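Local structure of R.MvaI (Kocuria varians, 2OA9) at residues Ile125-Gln130 / Thr194-Cys199; Arg133-Val136 / Ile142-Asp145; Val148-Asp153 / Thr230-Asn235; Asn204-Val209 / Leu240-Val245. The protein is a monomeric restriction endonuclease that recognises its DNA target asymmetrically and probably cuts it with a metal-dependent PD-(D/E)XK-type nuclease core. All coordinates share one frame; numbering follows the deposited sequence.

Contact 1: Ile125-Gln130 / Thr194-Cys199; sequences IDWESQ and TVQSLC
The indole of Trp127 comes up against Cys199, with Trp127 CH2 3.6 Å from Cys199 CB, an oblique approach. The sulfur also stands obliquely, with Cys199 SG 5.3 Å from the centroid of the six-membered ring and 30° off its normal. This is a sulfur-aromatic contact. Gln196 O lies at the ring edge, near the indole plane, 3.8 Å from Trp127 CH2. The CB of Trp127 does not point at the helix. With CG beside the backbone N (chi1 -69°), the long ring swings across and brings its six-membered part there. One face of the same ring rests on Ile125 CG2, 3.4 Å above the plane and over its centre. Ile125 meets the helix with its other branch, Ile125 CD1 being 3.8 Å from Cys199 CB. Cys199 CB thus touches both the ring and the isoleucine. Ile125, with Asp124, binds calcium in another structure of this protein; the ion is absent from this model. The first helical turn is capped by Thr194, where Ser197 N donates to Thr194 OG1 at 3.0 Å. The polar end of Trp127 is engaged further along the helix, where Trp127 NE1 hydrogen-bonds Glu203. The contact joins the end of strand 119-126 and the turn after it to the start of helix 195-204. Phe152 of helix 152-162 and Val132 of strand 131-138 pack against both Ile125 and Cys199.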
loop_
_atom_site.group_PDB
_atom_site.type_symbol
_atom_site.label_atom_id
_atom_site.label_comp_id
_atom_site.label_asym_id
_atom_site.label_seq_id
_atom_site.Cartn_x
_atom_site.Cartn_y
_atom_site.Cartn_z
ATOM N N ILE A 125 -9.206 -16.346 -0.411
ATOM C CA ILE A 125 -10.208 -15.617 0.342
ATOM C C ILE A 125 -11.341 -16.559 0.732
ATOM O O ILE A 125 -12.040 -17.092 -0.106
ATOM C CB ILE A 125 -10.756 -14.376 -0.437
ATOM C CG1 ILE A 125 -9.660 -13.540 -1.090
ATOM C CG2 ILE A 125 -11.584 -13.519 0.516
ATOM C CD1 ILE A 125 -8.631 -12.861 -0.146
ATOM N N ASP A 126 -11.524 -16.745 2.034
ATOM C CA ASP A 126 -12.623 -17.529 2.576
ATOM C C ASP A 126 -13.769 -16.550 2.839
ATOM O O ASP A 126 -13.959 -16.121 3.954
ATOM C CB ASP A 126 -12.137 -18.223 3.852
ATOM C CG ASP A 126 -13.105 -19.197 4.409
ATOM O OD1 ASP A 126 -14.317 -19.187 3.993
ATOM O OD2 ASP A 126 -12.719 -19.992 5.285
ATOM N N TRP A 127 -14.522 -16.235 1.799
ATOM C CA TRP A 127 -15.533 -15.178 1.884
ATOM C C TRP A 127 -16.623 -15.480 2.925
ATOM O O TRP A 127 -17.101 -14.578 3.619
ATOM C CB TRP A 127 -16.177 -14.936 0.505
ATOM C CG TRP A 127 -15.263 -14.308 -0.522
ATOM C CD1 TRP A 127 -14.563 -14.954 -1.521
ATOM C CD2 TRP A 127 -14.956 -12.911 -0.670
ATOM N NE1 TRP A 127 -13.836 -14.040 -2.241
ATOM C CE2 TRP A 127 -14.074 -12.782 -1.757
ATOM C CE3 TRP A 127 -15.359 -11.744 -0.004
ATOM C CZ2 TRP A 127 -13.547 -11.553 -2.147
ATOM C CZ3 TRP A 127 -14.843 -10.533 -0.419
ATOM C CH2 TRP A 127 -13.973 -10.450 -1.474
ATOM N N GLU A 128 -17.015 -16.743 3.032
ATOM C CA GLU A 128 -18.093 -17.126 3.949
ATOM C C GLU A 128 -17.688 -16.976 5.409
ATOM O O GLU A 128 -18.481 -16.574 6.240
ATOM C CB GLU A 128 -18.561 -18.554 3.684
ATOM C CG GLU A 128 -19.731 -19.013 4.566
ATOM C CD GLU A 128 -21.034 -18.247 4.351
ATOM O OE1 GLU A 128 -21.187 -17.547 3.313
ATOM O OE2 GLU A 128 -21.936 -18.367 5.222
ATOM N N SER A 129 -16.443 -17.302 5.727
ATOM C CA SER A 129 -15.938 -17.119 7.080
ATOM C C SER A 129 -15.345 -15.719 7.292
ATOM O O SER A 129 -14.962 -15.387 8.399
ATOM C CB SER A 129 -14.922 -18.210 7.419
ATOM O OG SER A 129 -15.593 -19.469 7.361
ATOM N N GLN A 130 -15.300 -14.911 6.240
ATOM C CA GLN A 130 -14.719 -13.574 6.302
ATOM C C GLN A 130 -13.310 -13.604 6.841
ATOM O O GLN A 130 -12.965 -12.849 7.745
ATOM C CB GLN A 130 -15.574 -12.642 7.173
ATOM C CG GLN A 130 -17.021 -12.611 6.833
ATOM C CD GLN A 130 -17.399 -11.353 6.136
ATOM O OE1 GLN A 130 -17.886 -10.406 6.769
ATOM N NE2 GLN A 130 -17.175 -11.315 4.824
ATOM N N THR A 194 -12.001 -0.334 0.293
ATOM C CA THR A 194 -12.765 -1.237 1.147
ATOM C C THR A 194 -12.039 -2.560 1.340
ATOM O O THR A 194 -11.192 -2.955 0.537
ATOM C CB THR A 194 -14.133 -1.570 0.565
ATOM O OG1 THR A 194 -13.966 -2.228 -0.686
ATOM C CG2 THR A 194 -14.984 -0.308 0.255
ATOM N N VAL A 195 -12.388 -3.276 2.413
ATOM C CA VAL A 195 -11.838 -4.607 2.590
ATOM C C VAL A 195 -12.252 -5.542 1.455
ATOM O O VAL A 195 -11.485 -6.373 1.053
ATOM C CB VAL A 195 -12.136 -5.195 4.007
ATOM C CG1 VAL A 195 -13.605 -5.459 4.187
ATOM C CG2 VAL A 195 -11.259 -6.429 4.244
ATOM N N GLN A 196 -13.463 -5.406 0.940
ATOM C CA GLN A 196 -13.909 -6.239 -0.168
ATOM C C GLN A 196 -13.061 -6.016 -1.415
ATOM O O GLN A 196 -12.709 -6.966 -2.107
ATOM C CB GLN A 196 -15.380 -5.980 -0.489
ATOM C CG GLN A 196 -16.320 -6.560 0.531
ATOM C CD GLN A 196 -16.407 -5.710 1.793
ATOM O OE1 GLN A 196 -16.086 -4.506 1.781
ATOM N NE2 GLN A 196 -16.840 -6.333 2.887
ATOM N N SER A 197 -12.711 -4.759 -1.681
ATOM C CA SER A 197 -11.892 -4.443 -2.852
ATOM C C SER A 197 -10.463 -4.941 -2.637
ATOM O O SER A 197 -9.815 -5.439 -3.554
ATOM C CB SER A 197 -11.868 -2.943 -3.087
ATOM O OG SER A 197 -13.078 -2.455 -3.579
ATOM N N LEU A 198 -9.987 -4.820 -1.406
ATOM C CA LEU A 198 -8.683 -5.342 -1.056
ATOM C C LEU A 198 -8.599 -6.809 -1.355
ATOM O O LEU A 198 -7.644 -7.276 -1.949
ATOM C CB LEU A 198 -8.393 -5.087 0.423
ATOM C CG LEU A 198 -7.118 -5.702 0.986
ATOM C CD1 LEU A 198 -5.955 -4.864 0.541
ATOM C CD2 LEU A 198 -7.131 -5.809 2.517
ATOM N N CYS A 199 -9.604 -7.553 -0.904
ATOM C CA CYS A 199 -9.611 -8.982 -1.100
ATOM C C CYS A 199 -9.790 -9.359 -2.571
ATOM O O CYS A 199 -9.161 -10.305 -3.010
ATOM C CB CYS A 199 -10.694 -9.613 -0.256
ATOM S SG CYS A 199 -10.332 -9.554 1.527
#

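Contact 2: Arg133-Val136 / Ile142-Asp145; sequences RLEV and IMID
Val136 and Asp145 form an antiparallel, hydrogen-bonded pair in the beta hairpin of strands 131-138 and 143-151. A classic beta bulge interrupts the pairing: two residues, Ile144 and Asp145, stand opposite the single Val136. Two backbone hydrogen bonds hold it. Val136 N donates to Asp145 O at 2.9 Å, and Ile144 N donates to Val136 O at 2.8 Å. Weaker CA-H...O contacts flank them: Glu135 CA approaches Asp145 O, and Met143 CA approaches Val136 O. The strand directions are 126° apart, well short of a straight antiparallel run.

Side-chain packing is light. Ile144 CG1 stands between its own backbone N and carbonyl carbon (chi1 55°), and this sets it 3.5 Å from Val136 O. Its approach to Val136 CG1 is looser, at 4.4 Å. Val136 and Asp145 put their side chains on the same face of the sheet, with Val136 CB and Asp145 CB 4.2 Å apart.

The charged ends look elsewhere. Glu135 OE1 makes a salt bridge to Lys122 on strand 119-126, while Asp145 hydrogen-bonds Ser147 and Tyr91. Glu135 also lies near Asp124, which binds calcium in another structure of the protein.

The chain of Met143 is bent at chi2 and chi3. It crosses the extended Glu135 at about a right angle and lays its sulfur SD 3.6 Å from Glu135 CG.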
loop_
_atom_site.group_PDB
_atom_site.type_symbol
_atom_site.label_atom_id
_atom_site.label_comp_id
_atom_site.label_asym_id
_atom_site.label_seq_id
_atom_site.Cartn_x
_atom_site.Cartn_y
_atom_site.Cartn_z
ATOM N N ARG A 133 -6.950 -16.477 4.029
ATOM C CA ARG A 133 -6.101 -17.586 4.433
ATOM C C ARG A 133 -4.821 -17.675 3.651
ATOM O O ARG A 133 -4.801 -17.438 2.429
ATOM C CB ARG A 133 -6.838 -18.913 4.257
ATOM C CG ARG A 133 -8.074 -19.035 5.056
ATOM C CD ARG A 133 -8.755 -20.385 4.968
ATOM N NE ARG A 133 -9.923 -20.488 5.854
ATOM C CZ ARG A 133 -9.862 -20.807 7.151
ATOM N NH1 ARG A 133 -8.710 -21.092 7.748
ATOM N NH2 ARG A 133 -10.973 -20.832 7.877
ATOM N N LEU A 134 -3.754 -18.024 4.367
ATOM C CA LEU A 134 -2.500 -18.461 3.747
ATOM C C LEU A 134 -2.509 -19.966 3.546
ATOM O O LEU A 134 -2.487 -20.718 4.520
ATOM C CB LEU A 134 -1.302 -18.031 4.617
ATOM C CG LEU A 134 0.092 -18.402 4.105
ATOM C CD1 LEU A 134 0.372 -17.647 2.857
ATOM C CD2 LEU A 134 1.106 -18.094 5.121
ATOM N N GLU A 135 -2.499 -20.401 2.285
ATOM C CA GLU A 135 -2.334 -21.780 1.928
ATOM C C GLU A 135 -0.878 -22.152 1.724
ATOM O O GLU A 135 -0.137 -21.409 1.065
ATOM C CB GLU A 135 -3.102 -22.062 0.626
ATOM C CG GLU A 135 -4.605 -21.847 0.689
ATOM C CD GLU A 135 -5.303 -22.049 -0.655
ATOM O OE1 GLU A 135 -4.703 -21.809 -1.737
ATOM O OE2 GLU A 135 -6.495 -22.415 -0.593
ATOM N N VAL A 136 -0.496 -23.301 2.276
ATOM C CA VAL A 136 0.870 -23.794 2.213
ATOM C C VAL A 136 0.850 -25.142 1.523
ATOM O O VAL A 136 0.064 -26.014 1.874
ATOM C CB VAL A 136 1.516 -23.890 3.596
ATOM C CG1 VAL A 136 2.961 -24.189 3.472
ATOM C CG2 VAL A 136 1.325 -22.588 4.421
ATOM N N ILE A 142 0.771 -30.971 -2.438
ATOM C CA ILE A 142 -0.172 -31.244 -1.367
ATOM C C ILE A 142 -0.374 -29.937 -0.593
ATOM O O ILE A 142 0.597 -29.389 -0.089
ATOM C CB ILE A 142 0.346 -32.331 -0.398
ATOM C CG1 ILE A 142 0.650 -33.648 -1.129
ATOM C CG2 ILE A 142 -0.684 -32.557 0.732
ATOM C CD1 ILE A 142 -0.597 -34.383 -1.551
ATOM N N MET A 143 -1.617 -29.484 -0.453
ATOM C CA MET A 143 -1.951 -28.339 0.419
ATOM C C MET A 143 -2.013 -28.847 1.852
ATOM O O MET A 143 -2.971 -29.505 2.256
ATOM C CB MET A 143 -3.292 -27.726 0.005
ATOM C CG MET A 143 -3.377 -26.260 -0.176
ATOM S SD MET A 143 -4.755 -25.482 0.650
ATOM C CE MET A 143 -3.980 -25.574 2.255
ATOM N N ILE A 144 -0.973 -28.550 2.606
ATOM C CA ILE A 144 -0.753 -29.175 3.915
ATOM C C ILE A 144 -1.345 -28.332 5.030
ATOM O O ILE A 144 -1.476 -28.816 6.160
ATOM C CB ILE A 144 0.742 -29.569 4.172
ATOM C CG1 ILE A 144 1.650 -28.357 4.000
ATOM C CG2 ILE A 144 1.187 -30.739 3.248
ATOM C CD1 ILE A 144 3.068 -28.551 4.403
ATOM N N ASP A 145 -1.676 -27.074 4.751
ATOM C CA ASP A 145 -2.076 -26.164 5.834
ATOM C C ASP A 145 -2.742 -24.949 5.260
ATOM O O ASP A 145 -2.146 -24.290 4.408
ATOM C CB ASP A 145 -0.799 -25.756 6.583
ATOM C CG ASP A 145 -1.026 -24.908 7.834
ATOM O OD1 ASP A 145 -2.153 -24.798 8.335
ATOM O OD2 ASP A 145 -0.053 -24.391 8.440
#

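Contact 3: Val148-Asp153 / Thr230-Asn235; sequences VYWSFD and TAFRIN
One face of the Trp150 indole receives the rim of the Phe232 ring. Phe232 CZ stands 3.8 Å above the indole plane, offset toward the rim. Trp150 NE1 in turn lies at the edge of the Phe232 ring, near its plane. This is a T-shaped pair: the centroids of the phenyl and the five-membered ring are 5.2 Å apart and the planes meet at 89°. Thr230 adds a methyl, Thr230 CG2 lying 3.8 Å from Trp150 CZ2 in an oblique approach. With OG1 beside the backbone N (chi1 -66°) and CG2 anti to it, the methyl branch is the one turned to the indole. The three buried residues join two sheets, with Trp150 on the edge strand 143-151 of a three-stranded antiparallel sheet and Thr230 and Phe232 on strand 225-235 of the five-stranded antiparallel sheet. Trp150 NE1 hydrogen-bonds Lys75 O, which helps to hold the rotation of the indole. With an alanine at Trp150 a gap is likely to open between the two sheets, with the Phe232 edge lacking its face and Lys75 O this donor. Phe232 also stacks on Phe73, and Val209 packs against both Phe232 and Thr230.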
loop_
_atom_site.group_PDB
_atom_site.type_symbol
_atom_site.label_atom_id
_atom_site.label_comp_id
_atom_site.label_asym_id
_atom_site.label_seq_id
_atom_site.Cartn_x
_atom_site.Cartn_y
_atom_site.Cartn_z
ATOM N N VAL A 148 -3.583 -20.484 8.860
ATOM C CA VAL A 148 -3.144 -19.136 9.144
ATOM C C VAL A 148 -4.040 -18.159 8.390
ATOM O O VAL A 148 -4.279 -18.327 7.182
ATOM C CB VAL A 148 -1.635 -18.948 8.772
ATOM C CG1 VAL A 148 -1.263 -17.518 8.934
ATOM C CG2 VAL A 148 -0.726 -19.856 9.640
ATOM N N TYR A 149 -4.574 -17.156 9.096
ATOM C CA TYR A 149 -5.498 -16.220 8.451
ATOM C C TYR A 149 -5.503 -14.872 9.087
ATOM O O TYR A 149 -5.062 -14.708 10.218
ATOM C CB TYR A 149 -6.944 -16.780 8.366
ATOM C CG TYR A 149 -7.725 -16.895 9.673
ATOM C CD1 TYR A 149 -8.219 -15.777 10.318
ATOM C CD2 TYR A 149 -8.031 -18.137 10.190
ATOM C CE1 TYR A 149 -8.982 -15.892 11.475
ATOM C CE2 TYR A 149 -8.786 -18.272 11.348
ATOM C CZ TYR A 149 -9.251 -17.150 11.985
ATOM O OH TYR A 149 -9.951 -17.344 13.156
ATOM N N TRP A 150 -6.019 -13.922 8.333
ATOM C CA TRP A 150 -6.305 -12.552 8.769
ATOM C C TRP A 150 -7.791 -12.393 8.715
ATOM O O TRP A 150 -8.396 -12.654 7.676
ATOM C CB TRP A 150 -5.688 -11.504 7.804
ATOM C CG TRP A 150 -4.205 -11.455 7.737
ATOM C CD1 TRP A 150 -3.388 -10.579 8.390
ATOM C CD2 TRP A 150 -3.347 -12.300 6.969
ATOM N NE1 TRP A 150 -2.076 -10.806 8.064
ATOM C CE2 TRP A 150 -2.014 -11.887 7.215
ATOM C CE3 TRP A 150 -3.556 -13.391 6.118
ATOM C CZ2 TRP A 150 -0.926 -12.526 6.630
ATOM C CZ3 TRP A 150 -2.486 -14.008 5.538
ATOM C CH2 TRP A 150 -1.174 -13.574 5.790
ATOM N N SER A 151 -8.432 -11.978 9.793
ATOM C CA SER A 151 -9.853 -11.704 9.697
ATOM C C SER A 151 -10.168 -10.473 8.870
ATOM O O SER A 151 -9.367 -9.528 8.819
ATOM C CB SER A 151 -10.442 -11.498 11.109
ATOM O OG SER A 151 -9.865 -10.368 11.739
ATOM N N PHE A 152 -11.333 -10.444 8.237
ATOM C CA PHE A 152 -11.742 -9.247 7.514
ATOM C C PHE A 152 -11.790 -8.041 8.463
ATOM O O PHE A 152 -11.432 -6.949 8.070
ATOM C CB PHE A 152 -13.138 -9.397 6.884
ATOM C CG PHE A 152 -13.196 -10.135 5.545
ATOM C CD1 PHE A 152 -14.317 -10.010 4.731
ATOM C CD2 PHE A 152 -12.168 -10.941 5.114
ATOM C CE1 PHE A 152 -14.402 -10.681 3.523
ATOM C CE2 PHE A 152 -12.260 -11.629 3.932
ATOM C CZ PHE A 152 -13.361 -11.496 3.121
ATOM N N ASP A 153 -12.241 -8.235 9.703
ATOM C CA ASP A 153 -12.354 -7.107 10.632
ATOM C C ASP A 153 -10.995 -6.506 10.960
ATOM O O ASP A 153 -10.871 -5.292 11.081
ATOM C CB ASP A 153 -13.086 -7.540 11.921
ATOM C CG ASP A 153 -14.575 -7.730 11.692
ATOM O OD1 ASP A 153 -15.271 -8.207 12.614
ATOM O OD2 ASP A 153 -15.131 -7.434 10.609
ATOM N N THR A 230 3.424 -8.386 8.260
ATOM C CA THR A 230 3.235 -8.741 6.861
ATOM C C THR A 230 2.652 -7.550 6.091
ATOM O O THR A 230 1.688 -6.938 6.538
ATOM C CB THR A 230 2.293 -9.928 6.815
ATOM O OG1 THR A 230 2.992 -11.036 7.441
ATOM C CG2 THR A 230 1.954 -10.343 5.408
ATOM N N ALA A 231 3.248 -7.210 4.974
ATOM C CA ALA A 231 2.913 -5.964 4.289
ATOM C C ALA A 231 1.931 -6.287 3.142
ATOM O O ALA A 231 2.171 -7.185 2.353
ATOM C CB ALA A 231 4.146 -5.282 3.775
ATOM N N PHE A 232 0.892 -5.465 3.014
ATOM C CA PHE A 232 -0.090 -5.576 1.956
ATOM C C PHE A 232 0.234 -4.496 0.969
ATOM O O PHE A 232 0.223 -3.321 1.321
ATOM C CB PHE A 232 -1.519 -5.472 2.522
ATOM C CG PHE A 232 -1.934 -6.673 3.310
ATOM C CD1 PHE A 232 -1.361 -6.979 4.521
ATOM C CD2 PHE A 232 -2.897 -7.528 2.829
ATOM C CE1 PHE A 232 -1.730 -8.108 5.202
ATOM C CE2 PHE A 232 -3.301 -8.647 3.529
ATOM C CZ PHE A 232 -2.703 -8.941 4.714
ATOM N N ARG A 233 0.652 -4.907 -0.228
ATOM C CA ARG A 233 1.298 -4.007 -1.185
ATOM C C ARG A 233 0.620 -4.012 -2.539
ATOM O O ARG A 233 0.116 -5.006 -2.994
ATOM C CB ARG A 233 2.773 -4.398 -1.352
ATOM C CG ARG A 233 3.522 -4.490 -0.041
ATOM C CD ARG A 233 4.974 -4.841 -0.134
ATOM N NE ARG A 233 5.787 -3.666 -0.286
ATOM C CZ ARG A 233 7.085 -3.737 -0.522
ATOM N NH1 ARG A 233 7.658 -4.932 -0.591
ATOM N NH2 ARG A 233 7.798 -2.635 -0.706
ATOM N N ILE A 234 0.658 -2.867 -3.190
ATOM C CA ILE A 234 0.010 -2.669 -4.477
ATOM C C ILE A 234 0.792 -1.625 -5.277
ATOM O O ILE A 234 1.278 -0.643 -4.715
ATOM C CB ILE A 234 -1.490 -2.221 -4.296
ATOM C CG1 ILE A 234 -2.220 -2.219 -5.631
ATOM C CG2 ILE A 234 -1.595 -0.850 -3.615
ATOM C CD1 ILE A 234 -3.724 -1.908 -5.516
ATOM N N ASN A 235 0.885 -1.846 -6.577
ATOM C CA ASN A 235 1.426 -0.826 -7.487
ATOM C C ASN A 235 0.546 0.393 -7.433
ATOM O O ASN A 235 -0.691 0.307 -7.392
ATOM C CB ASN A 235 1.498 -1.396 -8.879
ATOM C CG ASN A 235 1.885 -0.378 -9.908
ATOM O OD1 ASN A 235 1.101 0.416 -10.369
ATOM N ND2 ASN A 235 3.170 -0.424 -10.285
#

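Contact 4: Asn204-Val209 / Leu240-Val245; sequences NGDIKV and LEYGEV
Tyr242 ends in a hydroxyl gripped by two side chains of 204-209. Asn204 ND2 donates to Tyr242 OH at 2.9 Å, nearly straight at 168° and in the plane of its own amide. Tyr242 OH in turn donates to Asp206 OD2 at 2.6 Å. The carboxylate is met on its anti side, with the hydroxyl a little out of its plane. Both partners lie at the edge of the phenol ring, near its plane. The flat groups are turned differently against it: the Asn204 amide is tilted 38° from the ring, whereas the Asp206 carboxylate stands steeply to it.

Asn204 and Asp206 have the same first torsion, CG beside the backbone N. The chain turn at Gly205 lets both reach one oxygen. That glycine has positive phi and ends helix 195-204 in a Schellman motif. Glu241 is different: its CG is anti to N (chi1 167°) and the chain is extended. Its CG lies over one face of the Tyr242 ring, and Glu241 OE2 comes 3.5 Å from Asp206 OD2, like charges close together. Both residues belong to a cadmium site seen in this crystal, but the nearest cadmium modelled with this chain is about 10 Å from the Glu241 side chain.

A phenylalanine at Tyr242 lacks the hydroxyl, so Asn204 ND2 and Asp206 OD2 lose their shared partner and would probably turn more freely.

The contact ties the turn between helix 195-204 and strand 207-215 to the end of helix 236-242, while Ile234 of strand 225-235 and Arg200 of helix 195-204 pack against Tyr242.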
loop_
_atom_site.group_PDB
_atom_site.type_symbol
_atom_site.label_atom_id
_atom_site.label_comp_id
_atom_site.label_asym_id
_atom_site.label_seq_id
_atom_site.Cartn_x
_atom_site.Cartn_y
_atom_site.Cartn_z
ATOM N N ASN A 204 -7.219 -11.259 -7.669
ATOM C CA ASN A 204 -6.894 -10.868 -9.061
ATOM C C ASN A 204 -5.404 -10.902 -9.379
ATOM O O ASN A 204 -5.039 -10.878 -10.532
ATOM C CB ASN A 204 -7.412 -9.465 -9.339
ATOM C CG ASN A 204 -8.947 -9.390 -9.297
ATOM O OD1 ASN A 204 -9.620 -10.419 -9.353
ATOM N ND2 ASN A 204 -9.476 -8.199 -9.171
ATOM N N GLY A 205 -4.564 -10.970 -8.342
ATOM C CA GLY A 205 -3.117 -10.948 -8.453
ATOM C C GLY A 205 -2.521 -9.557 -8.438
ATOM O O GLY A 205 -1.318 -9.390 -8.626
ATOM N N ASP A 206 -3.334 -8.545 -8.162
ATOM C CA ASP A 206 -2.920 -7.150 -8.146
ATOM C C ASP A 206 -2.429 -6.631 -6.811
ATOM O O ASP A 206 -1.701 -5.653 -6.748
ATOM C CB ASP A 206 -4.088 -6.240 -8.622
ATOM C CG ASP A 206 -4.378 -6.365 -10.103
ATOM O OD1 ASP A 206 -3.516 -6.762 -10.916
ATOM O OD2 ASP A 206 -5.535 -6.051 -10.533
ATOM N N ILE A 207 -2.781 -7.314 -5.743
ATOM C CA ILE A 207 -2.346 -6.914 -4.382
ATOM C C ILE A 207 -1.582 -8.075 -3.811
ATOM O O ILE A 207 -2.021 -9.200 -3.877
ATOM C CB ILE A 207 -3.547 -6.504 -3.516
ATOM C CG1 ILE A 207 -4.327 -5.362 -4.200
ATOM C CG2 ILE A 207 -3.164 -6.150 -2.075
ATOM C CD1 ILE A 207 -5.472 -4.780 -3.389
ATOM N N LYS A 208 -0.414 -7.804 -3.247
ATOM C CA LYS A 208 0.468 -8.869 -2.815
ATOM C C LYS A 208 0.576 -8.815 -1.319
ATOM O O LYS A 208 0.446 -7.772 -0.724
ATOM C CB LYS A 208 1.874 -8.662 -3.390
ATOM C CG LYS A 208 1.958 -8.575 -4.910
ATOM C CD LYS A 208 1.155 -9.631 -5.588
ATOM C CE LYS A 208 1.424 -9.674 -7.099
ATOM N NZ LYS A 208 0.941 -10.949 -7.672
ATOM N N VAL A 209 0.862 -9.966 -0.726
ATOM C CA VAL A 209 1.075 -10.116 0.714
ATOM C C VAL A 209 2.554 -10.491 0.869
ATOM O O VAL A 209 2.965 -11.589 0.496
ATOM C CB VAL A 209 0.141 -11.212 1.234
ATOM C CG1 VAL A 209 0.345 -11.458 2.687
ATOM C CG2 VAL A 209 -1.335 -10.824 0.959
ATOM N N LEU A 240 -5.639 2.897 -8.478
ATOM C CA LEU A 240 -6.735 3.597 -9.133
ATOM C C LEU A 240 -7.787 2.671 -9.713
ATOM O O LEU A 240 -8.886 3.104 -10.028
ATOM C CB LEU A 240 -6.227 4.541 -10.231
ATOM C CG LEU A 240 -5.178 5.557 -9.753
ATOM C CD1 LEU A 240 -4.726 6.422 -10.872
ATOM C CD2 LEU A 240 -5.749 6.436 -8.592
ATOM N N GLU A 241 -7.478 1.394 -9.848
ATOM C CA GLU A 241 -8.496 0.401 -10.250
ATOM C C GLU A 241 -9.411 0.004 -9.104
ATOM O O GLU A 241 -10.594 -0.292 -9.294
ATOM C CB GLU A 241 -7.796 -0.843 -10.805
ATOM C CG GLU A 241 -8.641 -2.117 -11.010
ATOM C CD GLU A 241 -7.883 -3.317 -11.549
ATOM O OE1 GLU A 241 -6.758 -3.166 -12.021
ATOM O OE2 GLU A 241 -8.427 -4.440 -11.510
ATOM N N TYR A 242 -8.862 -0.011 -7.895
ATOM C CA TYR A 242 -9.558 -0.534 -6.713
ATOM C C TYR A 242 -10.143 0.499 -5.754
ATOM O O TYR A 242 -11.095 0.192 -5.034
ATOM C CB TYR A 242 -8.625 -1.428 -5.897
ATOM C CG TYR A 242 -8.287 -2.675 -6.651
ATOM C CD1 TYR A 242 -9.098 -3.814 -6.560
ATOM C CD2 TYR A 242 -7.198 -2.732 -7.543
ATOM C CE1 TYR A 242 -8.842 -4.929 -7.289
ATOM C CE2 TYR A 242 -6.909 -3.870 -8.290
ATOM C CZ TYR A 242 -7.739 -4.984 -8.153
ATOM O OH TYR A 242 -7.505 -6.082 -8.861
ATOM N N GLY A 243 -9.567 1.687 -5.727
ATOM C CA GLY A 243 -9.925 2.667 -4.703
ATOM C C GLY A 243 -11.070 3.547 -5.148
ATOM O O GLY A 243 -11.434 3.565 -6.339
ATOM N N GLU A 244 -11.657 4.259 -4.197
ATOM C CA GLU A 244 -12.551 5.372 -4.491
ATOM C C GLU A 244 -11.650 6.511 -4.928
ATOM O O GLU A 244 -10.744 6.885 -4.203
ATOM C CB GLU A 244 -13.355 5.743 -3.246
ATOM C CG GLU A 244 -14.288 6.956 -3.400
ATOM C CD GLU A 244 -15.266 6.831 -4.560
ATOM O OE1 GLU A 244 -15.658 5.696 -4.893
ATOM O OE2 GLU A 244 -15.644 7.873 -5.147
ATOM N N VAL A 245 -11.922 7.097 -6.090
ATOM C CA VAL A 245 -11.054 8.113 -6.651
ATOM C C VAL A 245 -11.892 9.264 -7.197
ATOM O O VAL A 245 -12.839 9.027 -7.927
ATOM C CB VAL A 245 -10.224 7.541 -7.813
ATOM C CG1 VAL A 245 -9.366 8.645 -8.412
ATOM C CG2 VAL A 245 -9.360 6.400 -7.329
#

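How the contacts relate
Contact 2 lies within the chain loop closed by contact 1. Contacts 1 and 3 alternate along the chain, as do contacts 3 and 4. Contact 2 closes before contacts 3 and 4 open. Contacts 1, 2 and 3 all reach the three-stranded sheet 119-126, 131-138, 143-151, and Asp126 of contact 1 bridges to Arg133 of contact 2. Contacts 3 and 4 share the five-stranded antiparallel sheet through neighbouring strands 225-235 and 207-215. Contact 1 and contact 3 are nearest, with centres 10 Å apart, and meet through Phe152. Contacts 2 and 4 are farthest, at 24 Å. The set links the two antiparallel sheets to helices 195-204 and 236-242 within one monomer.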